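Local structure of BluB-like flavoprotein (Clostridium difficile 630, 3EO8) at residues V106-Y111 against E187-A192. The protein binds flavin mononucleotide and is probably an FMN-dependent oxidoreductase of the nitroreductase family. Numbering follows the deposited sequence.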
ATOM      1  N   VAL A 106      -1.397  11.421   7.246  1.00 24.73           N
ATOM      2  CA  VAL A 106      -1.420  11.120   5.837  1.00 24.49           C
ATOM      3  C   VAL A 106      -2.863  10.914   5.451  1.00 24.33           C
ATOM      4  O   VAL A 106      -3.492   9.898   5.824  1.00 23.93           O
ATOM      5  CB  VAL A 106      -0.584   9.891   5.473  1.00 24.56           C
ATOM      6  CG1 VAL A 106      -0.449   9.866   4.005  1.00 27.04           C
ATOM      7  CG2 VAL A 106       0.830   9.985   6.119  1.00 26.46           C
ATOM      8  N   PHE A 107      -3.393  11.906   4.735  1.00 24.18           N
ATOM      9  CA  PHE A 107      -4.756  11.850   4.205  1.00 23.44           C
ATOM     10  C   PHE A 107      -4.745  11.158   2.850  1.00 23.30           C
ATOM     11  O   PHE A 107      -3.752  11.167   2.141  1.00 23.14           O
ATOM     12  CB  PHE A 107      -5.369  13.250   4.063  1.00 23.60           C
ATOM     13  CG  PHE A 107      -5.920  13.801   5.351  1.00 23.46           C
ATOM     14  CD1 PHE A 107      -5.068  14.255   6.350  1.00 23.10           C
ATOM     15  CD2 PHE A 107      -7.282  13.833   5.579  1.00 22.88           C
ATOM     16  CE1 PHE A 107      -5.575  14.771   7.546  1.00 23.83           C
ATOM     17  CE2 PHE A 107      -7.802  14.307   6.768  1.00 24.69           C
ATOM     18  CZ  PHE A 107      -6.952  14.790   7.764  1.00 24.92           C
ATOM     19  N   THR A 108      -5.871  10.562   2.498  1.00 22.93           N
ATOM     20  CA  THR A 108      -5.991   9.808   1.267  1.00 23.68           C
ATOM     21  C   THR A 108      -7.459   9.919   0.811  1.00 23.81           C
ATOM     22  O   THR A 108      -8.277  10.552   1.474  1.00 23.96           O
ATOM     23  CB  THR A 108      -5.528   8.339   1.468  1.00 24.13           C
ATOM     24  OG1 THR A 108      -5.444   7.670   0.202  1.00 24.49           O
ATOM     25  CG2 THR A 108      -6.477   7.568   2.421  1.00 24.07           C
ATOM     26  N   LYS A 109      -7.758   9.388  -0.356  1.00 23.65           N
ATOM     27  CA  LYS A 109      -9.095   9.341  -0.877  1.00 24.67           C
ATOM     28  C   LYS A 109      -9.337   8.026  -1.630  1.00 25.85           C
ATOM     29  O   LYS A 109      -8.383   7.324  -2.020  1.00 25.51           O
ATOM     30  CB  LYS A 109      -9.365  10.552  -1.768  1.00 24.71           C
ATOM     31  CG  LYS A 109      -8.537  10.622  -3.052  1.00 25.59           C
ATOM     32  CD  LYS A 109      -8.996  11.750  -3.976  1.00 26.00           C
ATOM     33  CE  LYS A 109      -7.981  11.903  -5.127  1.00 28.63           C
ATOM     34  NZ  LYS A 109      -8.452  12.697  -6.304  1.00 27.96           N
ATOM     35  N   VAL A 110     -10.609   7.678  -1.811  1.00 26.47           N
ATOM     36  CA  VAL A 110     -10.956   6.415  -2.447  1.00 27.67           C
ATOM     37  C   VAL A 110     -10.549   6.430  -3.912  1.00 27.91           C
ATOM     38  O   VAL A 110     -10.674   7.449  -4.585  1.00 29.59           O
ATOM     39  CB  VAL A 110     -12.483   6.108  -2.334  1.00 27.90           C
ATOM     40  CG1 VAL A 110     -12.851   4.917  -3.208  1.00 30.56           C
ATOM     41  CG2 VAL A 110     -12.871   5.852  -0.908  1.00 30.12           C
ATOM     42  N   TYR A 111     -10.011   5.315  -4.383  1.00 28.38           N
ATOM     43  CA  TYR A 111      -9.705   5.094  -5.798  1.00 27.91           C
ATOM     44  C   TYR A 111     -10.590   3.958  -6.284  1.00 27.23           C
ATOM     45  O   TYR A 111     -10.504   2.853  -5.772  1.00 26.40           O
ATOM     46  CB  TYR A 111      -8.240   4.735  -5.987  1.00 28.84           C
ATOM     47  CG  TYR A 111      -7.914   4.272  -7.372  1.00 29.73           C
ATOM     48  CD1 TYR A 111      -8.097   5.112  -8.459  1.00 30.41           C
ATOM     49  CD2 TYR A 111      -7.420   3.000  -7.613  1.00 29.87           C
ATOM     50  CE1 TYR A 111      -7.806   4.686  -9.740  1.00 30.10           C
ATOM     51  CE2 TYR A 111      -7.113   2.592  -8.873  1.00 30.09           C
ATOM     52  CZ  TYR A 111      -7.323   3.448  -9.945  1.00 30.12           C
ATOM     53  OH  TYR A 111      -7.038   3.020 -11.224  1.00 30.68           O
ATOM     54  N   GLU A 187     -12.642  15.751   0.118  1.00 29.87           N
ATOM     55  CA  GLU A 187     -13.066  14.359  -0.068  1.00 30.74           C
ATOM     56  C   GLU A 187     -12.099  13.358   0.590  1.00 28.89           C
ATOM     57  O   GLU A 187     -12.332  12.137   0.557  1.00 27.17           O
ATOM     58  CB  GLU A 187     -13.219  14.048  -1.575  1.00 31.44           C
ATOM     59  CG  GLU A 187     -11.886  13.907  -2.319  1.00 36.06           C
ATOM     60  CD  GLU A 187     -11.976  14.095  -3.851  1.00 36.50           C
ATOM     61  OE1 GLU A 187     -12.730  13.318  -4.504  1.00 44.47           O
ATOM     62  OE2 GLU A 187     -11.254  14.974  -4.403  1.00 43.49           O
ATOM     63  N   TYR A 188     -11.012  13.876   1.151  1.00 26.86           N
ATOM     64  CA  TYR A 188      -9.977  13.045   1.734  1.00 25.88           C
ATOM     65  C   TYR A 188     -10.325  12.690   3.173  1.00 25.46           C
ATOM     66  O   TYR A 188     -11.135  13.350   3.811  1.00 24.73           O
ATOM     67  CB  TYR A 188      -8.618  13.725   1.689  1.00 26.10           C
ATOM     68  CG  TYR A 188      -7.977  13.846   0.312  1.00 25.92           C
ATOM     69  CD1 TYR A 188      -8.558  14.630  -0.689  1.00 27.52           C
ATOM     70  CD2 TYR A 188      -6.776  13.199   0.030  1.00 28.33           C
ATOM     71  CE1 TYR A 188      -7.964  14.745  -1.951  1.00 28.32           C
ATOM     72  CE2 TYR A 188      -6.166  13.313  -1.222  1.00 28.92           C
ATOM     73  CZ  TYR A 188      -6.768  14.076  -2.208  1.00 29.35           C
ATOM     74  OH  TYR A 188      -6.132  14.170  -3.433  1.00 30.23           O
ATOM     75  N   PHE A 189      -9.705  11.629   3.666  1.00 24.58           N
ATOM     76  CA  PHE A 189      -9.886  11.145   5.022  1.00 24.85           C
ATOM     77  C   PHE A 189      -8.526  10.635   5.506  1.00 24.38           C
ATOM     78  O   PHE A 189      -7.607  10.393   4.706  1.00 24.27           O
ATOM     79  CB  PHE A 189     -10.971  10.052   5.076  1.00 25.07           C
ATOM     80  CG  PHE A 189     -10.814   8.948   4.030  1.00 24.96           C
ATOM     81  CD1 PHE A 189     -10.033   7.817   4.277  1.00 24.17           C
ATOM     82  CD2 PHE A 189     -11.456   9.037   2.801  1.00 26.20           C
ATOM     83  CE1 PHE A 189      -9.898   6.823   3.294  1.00 24.32           C
ATOM     84  CE2 PHE A 189     -11.334   8.048   1.842  1.00 24.56           C
ATOM     85  CZ  PHE A 189     -10.544   6.939   2.081  1.00 24.34           C
ATOM     86  N   LEU A 190      -8.390  10.501   6.822  1.00 24.20           N
ATOM     87  CA  LEU A 190      -7.130  10.057   7.409  1.00 23.64           C
ATOM     88  C   LEU A 190      -6.844   8.631   6.964  1.00 23.87           C
ATOM     89  O   LEU A 190      -7.683   7.742   7.114  1.00 23.94           O
ATOM     90  CB  LEU A 190      -7.198  10.154   8.918  1.00 23.88           C
ATOM     91  CG  LEU A 190      -5.901   9.834   9.620  1.00 23.84           C
ATOM     92  CD1 LEU A 190      -4.861  10.886   9.328  1.00 22.12           C
ATOM     93  CD2 LEU A 190      -6.172   9.651  11.113  1.00 24.08           C
ATOM     94  N   GLY A 191      -5.691   8.412   6.349  1.00 22.83           N
ATOM     95  CA  GLY A 191      -5.288   7.056   5.983  1.00 23.78           C
ATOM     96  C   GLY A 191      -4.344   6.411   6.993  1.00 24.21           C
ATOM     97  O   GLY A 191      -4.474   5.234   7.334  1.00 25.38           O
ATOM     98  N   ALA A 192      -3.360   7.186   7.434  1.00 24.04           N
ATOM     99  CA  ALA A 192      -2.316   6.694   8.312  1.00 24.51           C
ATOM    100  C   ALA A 192      -1.696   7.905   9.021  1.00 24.64           C
ATOM    101  O   ALA A 192      -1.929   9.042   8.588  1.00 24.23           O
ATOM    102  CB  ALA A 192      -1.258   5.922   7.514  1.00 25.22           C
TER
HETATM  103  O   HOH W   1      -7.412  15.533  -5.220  1.00 26.83           O
HETATM  104  O   HOH W   2     -12.663   9.821  -0.948  1.00 15.47           O
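K109 lies across one face of the Y188 ring. Its CB stands 4.0 Å from the ring centroid, 7° off the normal, a CH-pi contact, and the extended chain beyond CG runs over the ring toward its hydroxyl, bringing CE within 3.4 Å of Y188 OH. A water in the ring plane accepts from K109 NZ and hydrogen-bonds Y188 OH at 2.6 Å, tying the two tips together. E187 crosses the lysine obliquely; its OE2 stays 4.1 Å from K109 NZ, beyond a salt bridge but probably near enough for mutual attraction. On the other face of the ribbon F189 lies beside T108 and points the same way: its CE1 meets T108 CG2 at 3.6 Å, while V110 CG2 touches F189 CE2 and CZ. T108 OG1, anti to its own N, turns instead to the carbonyl of N45.

The contact lies along strands 102-108 and 189-197, the two central neighbours in the antiparallel sheet of this nitroreductase-type fold. T108 and F189 form a hydrogen-bonded pair, both bonds nearly along the C=O axes. Past the non-hydrogen-bonded pair F107-L190, G191 and A192 both face V106, a classic beta bulge: V106 O accepts from G191 N at 2.7 Å and from A192 N at 3.2 Å. G191 CA packs against T108 CG2. The side chain of A192 lies about 6 Å from the bound FMN and close to that of T164, an FMN-binding residue. F107 carries its ring against L190 CA over one face and meets F183 and helix 170-181, whereas F189 packs on I134 of the second subunit.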